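Local atomic coordinates of tudor domain-containing protein 1 (Mus musculus, PDB entry 4B9W), a protein that binds arginine-methylated Piwi proteins through its Tudor domains and acts in the piRNA pathway that represses transposable elements during spermatogenesis. Residues Y33-K38 with V101-V106; C72-S77 with D112-I117; C131-I136 with K185-V190. All coordinates share one frame; numbering follows the deposited sequence.

Contact 1: Y33-K38 with V101-V106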
loop_
_atom_site.group_PDB
_atom_site.type_symbol
_atom_site.label_atom_id
_atom_site.label_comp_id
_atom_site.label_asym_id
_atom_site.label_seq_id
_atom_site.Cartn_x
_atom_site.Cartn_y
_atom_site.Cartn_z
ATOM N N TYR A 33 10.148 -4.327 9.011
ATOM C CA TYR A 33 10.039 -3.433 10.132
ATOM C C TYR A 33 10.869 -3.945 11.289
ATOM O O TYR A 33 10.889 -5.145 11.557
ATOM C CB TYR A 33 8.562 -3.292 10.513
ATOM C CG TYR A 33 7.812 -2.494 9.491
ATOM C CD1 TYR A 33 7.382 -3.075 8.305
ATOM C CD2 TYR A 33 7.584 -1.146 9.676
ATOM C CE1 TYR A 33 6.724 -2.333 7.345
ATOM C CE2 TYR A 33 6.915 -0.399 8.719
ATOM C CZ TYR A 33 6.495 -0.992 7.568
ATOM O OH TYR A 33 5.840 -0.254 6.629
ATOM N N CYS A 34 11.563 -3.026 11.961
ATOM C CA CYS A 34 12.436 -3.391 13.070
ATOM C C CYS A 34 12.117 -2.586 14.308
ATOM O O CYS A 34 11.743 -1.417 14.222
ATOM C CB CYS A 34 13.906 -3.138 12.718
ATOM S SG CYS A 34 14.621 -4.215 11.446
ATOM N N HIS A 35 12.268 -3.231 15.460
ATOM C CA HIS A 35 12.489 -2.531 16.697
ATOM C C HIS A 35 13.970 -2.290 16.843
ATOM O O HIS A 35 14.769 -3.233 16.781
ATOM C CB HIS A 35 11.995 -3.341 17.869
ATOM C CG HIS A 35 10.507 -3.514 17.901
ATOM N ND1 HIS A 35 9.917 -4.642 18.361
ATOM C CD2 HIS A 35 9.491 -2.665 17.513
ATOM C CE1 HIS A 35 8.586 -4.515 18.279
ATOM N NE2 HIS A 35 8.319 -3.300 17.750
ATOM N N PHE A 36 14.342 -1.018 17.012
ATOM C CA PHE A 36 15.716 -0.617 17.282
ATOM C C PHE A 36 15.953 -0.581 18.803
ATOM O O PHE A 36 15.236 0.108 19.553
ATOM C CB PHE A 36 16.020 0.708 16.582
ATOM C CG PHE A 36 16.132 0.572 15.081
ATOM C CD1 PHE A 36 15.016 0.344 14.302
ATOM C CD2 PHE A 36 17.365 0.633 14.457
ATOM C CE1 PHE A 36 15.118 0.226 12.927
ATOM C CE2 PHE A 36 17.488 0.507 13.079
ATOM C CZ PHE A 36 16.366 0.298 12.312
ATOM N N LEU A 37 16.905 -1.385 19.262
ATOM C CA LEU A 37 17.087 -1.614 20.691
ATOM C C LEU A 37 18.030 -0.570 21.255
ATOM O O LEU A 37 19.215 -0.836 21.515
ATOM C CB LEU A 37 17.590 -3.035 20.975
ATOM C CG LEU A 37 16.863 -4.211 20.317
ATOM C CD1 LEU A 37 17.571 -5.522 20.656
ATOM C CD2 LEU A 37 15.394 -4.272 20.703
ATOM N N LYS A 38 17.504 0.640 21.391
ATOM C CA LYS A 38 18.220 1.737 22.027
ATOM C C LYS A 38 17.258 2.503 22.931
ATOM O O LYS A 38 16.042 2.292 22.880
ATOM C CB LYS A 38 18.875 2.659 20.990
ATOM C CG LYS A 38 17.959 3.289 19.951
ATOM C CD LYS A 38 18.722 4.341 19.146
ATOM C CE LYS A 38 17.780 5.206 18.312
ATOM N NZ LYS A 38 18.454 6.406 17.734
ATOM N N VAL A 101 1.542 1.226 14.511
ATOM C CA VAL A 101 2.738 2.074 14.352
ATOM C C VAL A 101 3.996 1.588 15.074
ATOM O O VAL A 101 5.116 1.959 14.708
ATOM C CB VAL A 101 2.472 3.535 14.788
ATOM C CG1 VAL A 101 1.434 4.194 13.893
ATOM C CG2 VAL A 101 2.037 3.617 16.239
ATOM N N ASP A 102 3.818 0.762 16.094
ATOM C CA ASP A 102 4.965 0.198 16.801
ATOM C C ASP A 102 5.415 -1.174 16.281
ATOM O O ASP A 102 6.339 -1.752 16.853
ATOM C CB ASP A 102 4.646 0.107 18.288
ATOM C CG ASP A 102 4.462 1.470 18.922
ATOM O OD1 ASP A 102 5.378 2.323 18.817
ATOM O OD2 ASP A 102 3.421 1.657 19.570
ATOM N N TYR A 103 4.786 -1.685 15.210
ATOM C CA TYR A 103 5.105 -3.046 14.682
ATOM C C TYR A 103 5.181 -3.114 13.147
ATOM O O TYR A 103 6.008 -3.836 12.615
ATOM C CB TYR A 103 4.108 -4.106 15.232
ATOM C CG TYR A 103 4.085 -4.132 16.763
ATOM C CD1 TYR A 103 3.251 -3.269 17.469
ATOM C CD2 TYR A 103 4.922 -4.980 17.488
ATOM C CE1 TYR A 103 3.249 -3.240 18.851
ATOM C CE2 TYR A 103 4.909 -4.988 18.869
ATOM C CZ TYR A 103 4.075 -4.090 19.551
ATOM O OH TYR A 103 4.054 -4.040 20.935
ATOM N N GLY A 104 4.307 -2.388 12.450
ATOM C CA GLY A 104 4.390 -2.249 11.006
ATOM C C GLY A 104 3.363 -3.027 10.215
ATOM O O GLY A 104 3.345 -2.934 8.987
ATOM N N ASN A 105 2.517 -3.798 10.897
ATOM C CA ASN A 105 1.392 -4.489 10.249
ATOM C C ASN A 105 0.166 -3.599 10.105
ATOM O O ASN A 105 -0.037 -2.623 10.869
ATOM C CB ASN A 105 1.010 -5.784 10.967
ATOM C CG ASN A 105 0.638 -5.570 12.418
ATOM O OD1 ASN A 105 1.391 -4.978 13.151
ATOM N ND2 ASN A 105 -0.527 -6.066 12.832
ATOM N N VAL A 106 -0.626 -3.926 9.096
ATOM C CA VAL A 106 -1.876 -3.240 8.803
ATOM C C VAL A 106 -2.998 -4.258 8.937
ATOM O O VAL A 106 -2.906 -5.327 8.359
ATOM C CB VAL A 106 -1.873 -2.660 7.364
ATOM C CG1 VAL A 106 -3.279 -2.207 6.937
ATOM C CG2 VAL A 106 -0.870 -1.517 7.256
#
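His-35 and Asp-102 meet through the one hydrogen bond between the two segments. The first torsion of His-35 sets CG beside its own backbone N and anti to the carbonyl carbon (chi1 -67°), and the imidazole then extends to the loop. There NE2 donates to the backbone O of Asp-102 at 2.7 Å, with the acceptor close to the ring plane and the N-H...O angle at 152°. NE2 must therefore carry a hydrogen, and histidine probably suits this interior because its flat ring can offer an edge N-H while uncharged. The carboxylate of Asp-102 is engaged elsewhere, in a salt bridge with Arg-84.

Two aromatic contacts accompany this bond. The edge of His-35 is directed at the face of Tyr-103 in an offset edge-to-face pair, the centroids 5.3 Å apart and the planes at 76°. Its CE1 atom lies 3.8 Å from CE2 of Tyr-103. On the other ring, Tyr-33, CA of Gly-104 sits over one face in a CH-pi contact, 3.8 Å from the centroid. A CB on residue 104 would run into CG of Tyr-33, and the positive phi calls for glycine in its own right. The carbonyl O of Tyr-103 adds a van der Waals contact, 3.4 Å from CB of Tyr-33.

Beyond the contact, Tyr-103 packs on the modified arginine of the bound MILI peptide and Asn-105 OD1 hydrogen-bonds to it, so this loop helps form the methylarginine site of the third extended Tudor domain. The loop links strands 96-100 and 106-109 of the Tudor barrel. Strand 31-36, lying between strands 18-26 and 129-133, belongs to the other half of the extended domain, and the contact joins the two halves.

Contact 2: C72-S77 with D112-I117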
loop_
_atom_site.group_PDB
_atom_site.type_symbol
_atom_site.label_atom_id
_atom_site.label_comp_id
_atom_site.label_asym_id
_atom_site.label_seq_id
_atom_site.Cartn_x
_atom_site.Cartn_y
_atom_site.Cartn_z
ATOM N N CYS A 72 -4.890 6.595 16.766
ATOM C CA CYS A 72 -5.880 5.960 17.626
ATOM C C CYS A 72 -5.243 4.772 18.338
ATOM O O CYS A 72 -4.027 4.528 18.199
ATOM C CB CYS A 72 -7.083 5.499 16.808
ATOM S SG CYS A 72 -6.666 4.450 15.388
ATOM N N CYS A 73 -6.065 4.100 19.147
ATOM C CA CYS A 73 -5.796 2.805 19.734
ATOM C C CYS A 73 -6.653 1.844 18.953
ATOM O O CYS A 73 -7.844 2.102 18.755
ATOM C CB CYS A 73 -6.247 2.749 21.202
ATOM S SG CYS A 73 -5.376 3.862 22.334
ATOM N N ALA A 74 -6.066 0.730 18.514
ATOM C CA ALA A 74 -6.784 -0.265 17.720
ATOM C C ALA A 74 -6.570 -1.643 18.329
ATOM O O ALA A 74 -5.475 -1.963 18.751
ATOM C CB ALA A 74 -6.301 -0.242 16.267
ATOM N N PHE A 75 -7.626 -2.447 18.372
ATOM C CA PHE A 75 -7.564 -3.806 18.898
ATOM C C PHE A 75 -6.939 -4.716 17.840
ATOM O O PHE A 75 -7.352 -4.685 16.700
ATOM C CB PHE A 75 -8.998 -4.253 19.234
ATOM C CG PHE A 75 -9.108 -5.643 19.760
ATOM C CD1 PHE A 75 -8.805 -5.920 21.074
ATOM C CD2 PHE A 75 -9.550 -6.674 18.950
ATOM C CE1 PHE A 75 -8.907 -7.216 21.569
ATOM C CE2 PHE A 75 -9.661 -7.970 19.440
ATOM C CZ PHE A 75 -9.343 -8.239 20.745
ATOM N N PHE A 76 -5.926 -5.491 18.210
ATOM C CA PHE A 76 -5.274 -6.436 17.289
ATOM C C PHE A 76 -5.703 -7.872 17.625
ATOM O O PHE A 76 -5.334 -8.432 18.672
ATOM C CB PHE A 76 -3.737 -6.280 17.348
ATOM C CG PHE A 76 -2.989 -7.277 16.506
ATOM C CD1 PHE A 76 -3.292 -7.435 15.156
ATOM C CD2 PHE A 76 -1.996 -8.085 17.060
ATOM C CE1 PHE A 76 -2.619 -8.357 14.373
ATOM C CE2 PHE A 76 -1.327 -9.013 16.280
ATOM C CZ PHE A 76 -1.640 -9.154 14.934
ATOM N N SER A 77 -6.506 -8.453 16.738
ATOM C CA SER A 77 -7.122 -9.760 16.982
ATOM C C SER A 77 -6.091 -10.898 17.018
ATOM O O SER A 77 -6.337 -11.923 17.641
ATOM C CB SER A 77 -8.160 -10.051 15.903
ATOM O OG SER A 77 -7.515 -9.930 14.657
ATOM N N ASP A 112 -15.969 -0.767 16.707
ATOM C CA ASP A 112 -15.811 -1.160 18.104
ATOM C C ASP A 112 -14.372 -1.521 18.462
ATOM O O ASP A 112 -14.063 -1.708 19.627
ATOM C CB ASP A 112 -16.683 -2.362 18.439
ATOM C CG ASP A 112 -18.153 -2.037 18.429
ATOM O OD1 ASP A 112 -18.535 -0.850 18.435
ATOM O OD2 ASP A 112 -18.942 -2.997 18.405
ATOM N N GLN A 113 -13.510 -1.645 17.461
ATOM C CA GLN A 113 -12.136 -2.051 17.668
ATOM C C GLN A 113 -11.180 -0.836 17.583
ATOM O O GLN A 113 -9.958 -0.989 17.522
ATOM C CB GLN A 113 -11.779 -3.146 16.659
ATOM C CG GLN A 113 -12.497 -4.463 16.903
ATOM C CD GLN A 113 -12.203 -5.548 15.862
ATOM O OE1 GLN A 113 -12.004 -5.274 14.674
ATOM N NE2 GLN A 113 -12.184 -6.798 16.314
ATOM N N LEU A 114 -11.762 0.365 17.600
ATOM C CA LEU A 114 -11.036 1.617 17.581
ATOM C C LEU A 114 -11.432 2.446 18.805
ATOM O O LEU A 114 -12.586 2.458 19.196
ATOM C CB LEU A 114 -11.393 2.407 16.327
ATOM C CG LEU A 114 -10.940 1.828 14.992
ATOM C CD1 LEU A 114 -11.492 2.704 13.875
ATOM C CD2 LEU A 114 -9.420 1.752 14.956
ATOM N N GLN A 115 -10.455 3.098 19.414
ATOM C CA GLN A 115 -10.692 4.060 20.472
ATOM C C GLN A 115 -9.787 5.267 20.231
ATOM O O GLN A 115 -8.652 5.131 19.732
ATOM C CB GLN A 115 -10.430 3.426 21.857
ATOM C CG GLN A 115 -11.412 2.305 22.189
ATOM C CD GLN A 115 -11.335 1.859 23.642
ATOM O OE1 GLN A 115 -11.227 2.690 24.547
ATOM N NE2 GLN A 115 -11.378 0.533 23.871
ATOM N N ALA A 116 -10.284 6.452 20.567
ATOM C CA ALA A 116 -9.449 7.662 20.535
ATOM C C ALA A 116 -8.178 7.449 21.383
ATOM O O ALA A 116 -8.223 6.755 22.394
ATOM C CB ALA A 116 -10.232 8.876 21.028
ATOM N N ILE A 117 -7.046 8.000 20.939
ATOM C CA ILE A 117 -5.813 7.964 21.730
ATOM C C ILE A 117 -5.637 9.315 22.446
ATOM O O ILE A 117 -6.182 10.334 22.003
ATOM C CB ILE A 117 -4.579 7.613 20.868
ATOM C CG1 ILE A 117 -3.417 7.188 21.782
ATOM C CG2 ILE A 117 -4.195 8.770 19.944
ATOM C CD1 ILE A 117 -2.323 6.401 21.087
#
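Phe-75 holds CG anti to its backbone N (chi1 179°), while Gln-113 runs extended beyond CG, and the two side chains cross at a slant with NE2 of Gln-113 3.7 Å from CD2 of Phe-75. OE1 of Gln-113 accepts from Thr-110 N, which steadies the amide. In Ile-117, CG1 likewise lies anti to the backbone N (chi1 -164°), which brings it within 3.9 Å of SG of Cys-73.

The backbones pair as antiparallel strands. Cys-73 and Gln-115 form a hydrogen-bonded pair, N of Cys-73 giving to O of Gln-115 at 2.8 Å and the return bond running from Gln-115 N to Cys-73 O. Phe-75 N donates to O of Gln-113 at 2.9 Å. Small, apolar Ala-74 faces Leu-114, whose CD2 lies 3.9 Å from Ala-74 CB and equally close to Cys-72 SG. An alanine in place of Ile-117 would probably cost Cys-73 SG an apolar neighbour and open a gap beside the backbone of Cys-72.

Strand 114-116 is one of the two outermost strands of the five-stranded Tudor sheet, and strand 81-90 flanks strand 71-76 on its other side. Ala-74 and Leu-114 pack toward strand 96-100, whereas Cys-73 is covered by helix 41-57.

Contact 3: C131-I136 with K185-V190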
loop_
_atom_site.group_PDB
_atom_site.type_symbol
_atom_site.label_atom_id
_atom_site.label_comp_id
_atom_site.label_asym_id
_atom_site.label_seq_id
_atom_site.Cartn_x
_atom_site.Cartn_y
_atom_site.Cartn_z
ATOM N N CYS A 131 12.230 -0.477 7.171
ATOM C CA CYS A 131 13.588 -0.640 6.695
ATOM C C CYS A 131 13.612 -1.280 5.321
ATOM O O CYS A 131 12.607 -1.757 4.853
ATOM C CB CYS A 131 14.406 -1.520 7.628
ATOM S SG CYS A 131 14.443 -0.955 9.329
ATOM N N TRP A 132 14.769 -1.226 4.673
ATOM C CA TRP A 132 15.060 -2.039 3.478
ATOM C C TRP A 132 16.508 -2.340 3.501
ATOM O O TRP A 132 17.254 -1.591 4.068
ATOM C CB TRP A 132 14.692 -1.326 2.188
ATOM C CG TRP A 132 15.153 0.100 2.088
ATOM C CD1 TRP A 132 16.351 0.590 1.555
ATOM C CD2 TRP A 132 14.405 1.286 2.507
ATOM N NE1 TRP A 132 16.381 1.965 1.631
ATOM C CE2 TRP A 132 15.247 2.435 2.199
ATOM C CE3 TRP A 132 13.152 1.496 3.091
ATOM C CZ2 TRP A 132 14.848 3.725 2.481
ATOM C CZ3 TRP A 132 12.749 2.811 3.360
ATOM C CH2 TRP A 132 13.581 3.897 3.063
ATOM N N LEU A 133 16.933 -3.452 2.921
ATOM C CA LEU A 133 18.360 -3.756 2.843
ATOM C C LEU A 133 18.963 -2.906 1.733
ATOM O O LEU A 133 18.357 -2.732 0.697
ATOM C CB LEU A 133 18.608 -5.237 2.530
ATOM C CG LEU A 133 18.234 -6.268 3.610
ATOM C CD1 LEU A 133 18.596 -7.662 3.117
ATOM C CD2 LEU A 133 18.917 -5.971 4.924
ATOM N N VAL A 134 20.151 -2.359 1.951
ATOM C CA VAL A 134 20.769 -1.567 0.895
ATOM C C VAL A 134 21.549 -2.471 -0.061
ATOM O O VAL A 134 21.883 -3.616 0.266
ATOM C CB VAL A 134 21.667 -0.452 1.442
ATOM C CG1 VAL A 134 20.823 0.550 2.222
ATOM C CG2 VAL A 134 22.804 -1.034 2.272
ATOM N N ASP A 135 21.804 -1.933 -1.242
ATOM C CA ASP A 135 22.733 -2.507 -2.228
ATOM C C ASP A 135 22.225 -3.806 -2.890
ATOM O O ASP A 135 23.022 -4.562 -3.464
ATOM C CB ASP A 135 24.147 -2.730 -1.637
ATOM C CG ASP A 135 24.813 -1.433 -1.116
ATOM O OD1 ASP A 135 24.361 -0.312 -1.442
ATOM O OD2 ASP A 135 25.801 -1.565 -0.367
ATOM N N ILE A 136 20.908 -4.021 -2.861
ATOM C CA ILE A 136 20.264 -5.122 -3.605
ATOM C C ILE A 136 18.957 -4.711 -4.302
ATOM O O ILE A 136 18.366 -3.692 -3.994
ATOM C CB ILE A 136 19.968 -6.324 -2.692
ATOM C CG1 ILE A 136 19.029 -5.904 -1.542
ATOM C CG2 ILE A 136 21.264 -6.930 -2.159
ATOM C CD1 ILE A 136 18.259 -7.049 -0.939
ATOM N N LYS A 185 27.882 -12.436 9.608
ATOM C CA LYS A 185 27.140 -12.805 8.395
ATOM C C LYS A 185 26.321 -11.585 7.983
ATOM O O LYS A 185 25.431 -11.130 8.715
ATOM C CB LYS A 185 26.275 -14.063 8.648
ATOM C CG LYS A 185 27.055 -15.189 9.369
ATOM C CD LYS A 185 26.263 -16.238 10.186
ATOM C CE LYS A 185 26.324 -16.176 11.751
ATOM N NZ LYS A 185 27.145 -15.173 12.547
ATOM N N ILE A 186 26.687 -11.005 6.842
ATOM C CA ILE A 186 25.967 -9.862 6.287
ATOM C C ILE A 186 24.853 -10.420 5.422
ATOM O O ILE A 186 25.109 -11.155 4.428
ATOM C CB ILE A 186 26.878 -8.944 5.456
ATOM C CG1 ILE A 186 28.075 -8.486 6.303
ATOM C CG2 ILE A 186 26.077 -7.739 4.929
ATOM C CD1 ILE A 186 28.927 -7.386 5.684
ATOM N N ILE A 187 23.620 -10.072 5.785
ATOM C CA ILE A 187 22.471 -10.775 5.258
ATOM C C ILE A 187 22.396 -10.625 3.725
ATOM O O ILE A 187 22.188 -11.616 2.999
ATOM C CB ILE A 187 21.176 -10.331 5.974
ATOM C CG1 ILE A 187 21.301 -10.465 7.518
ATOM C CG2 ILE A 187 19.983 -11.112 5.444
ATOM C CD1 ILE A 187 21.823 -11.793 8.018
ATOM N N SER A 188 22.637 -9.415 3.218
ATOM C CA SER A 188 22.696 -9.186 1.755
ATOM C C SER A 188 23.653 -10.153 1.016
ATOM O O SER A 188 23.314 -10.675 -0.053
ATOM C CB SER A 188 23.067 -7.722 1.446
ATOM O OG SER A 188 24.411 -7.415 1.827
ATOM N N ASP A 189 24.831 -10.398 1.591
ATOM C CA ASP A 189 25.768 -11.372 1.036
ATOM C C ASP A 189 25.091 -12.676 0.770
ATOM O O ASP A 189 25.252 -13.258 -0.299
ATOM C CB ASP A 189 26.948 -11.661 1.983
ATOM C CG ASP A 189 28.001 -12.587 1.341
ATOM O OD1 ASP A 189 28.671 -12.165 0.372
ATOM O OD2 ASP A 189 28.145 -13.750 1.793
ATOM N N VAL A 190 24.355 -13.146 1.772
ATOM C CA VAL A 190 23.625 -14.401 1.687
ATOM C C VAL A 190 22.708 -14.392 0.491
ATOM O O VAL A 190 22.774 -15.302 -0.344
ATOM C CB VAL A 190 22.786 -14.654 2.953
ATOM C CG1 VAL A 190 22.020 -15.957 2.840
ATOM C CG2 VAL A 190 23.679 -14.626 4.204
HETATM O O HOH W 1 22.954 -4.580 2.717
#
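Leu-133 overlaps the first turn of helix 187-193, its CD1 methyl 4.4 Å from CG2 of Ile-187. The same methyl also lies near the backbone N of Ser-188, so it covers part of the start of the helix. Both branched side chains suit a buried seam: they rest together on Phe-151 of helix 145-155 and on Leu-176 of strand 171-178.

Further along, Ile-136 reaches Ser-188. Its CG2 branch stands beside the backbone N, anti to the carbonyl carbon, and comes to 4.1 Å from CB of Ser-188. The small serine lets the helix come up to the chain here, the nearest CA atoms being those of Leu-133 and Ser-188 at 7.0 Å. Asp-135, with a positive phi of 71°, lies in the turn between strand 129-133 and the short strand 136-137.

No direct hydrogen bond spans the two segments. A water bridges them instead, donating to O of Val-134 at 2.8 Å and making a weak bond of 3.3 Å with OG of Ser-188. The serine hydroxyl is held between its backbone N and carbonyl carbon (chi1 68°), and from there it meets the water.

Ile-186 occupies the N-cap position, and its hydrocarbon side chain has no polar atom with which to cap the helix. The contact is thus a light, mostly apolar one, joining the end of strand 129-133 to the beginning of helix 187-193. Its sparse van der Waals touches and a single water bridge suggest that, between these two segments, the fit of apolar surfaces counts for more than directed bonds.

How the contacts relate
From the N terminus, residues 33-38 come first and wait for 101-106 to close contact 1, a loop that takes in helix 41-57. Inside that loop lie residues 72-77, whose partner 112-117 comes after 101-106, so contacts 1 and 2 cross. They touch where Asn-105 packs on Phe-76. Contact 3 follows in series, 131-136 being closed by 185-190 near the C terminus. It is linked to contact 1 through adjacent strands 31-36 and 129-133, where Cys-131 packs on Cys-34 and Phe-36. Contact 2 closes the edge of the Tudor sheet, contact 3 ties a late helix to the six-stranded sheet, and contact 1 joins those two sheets.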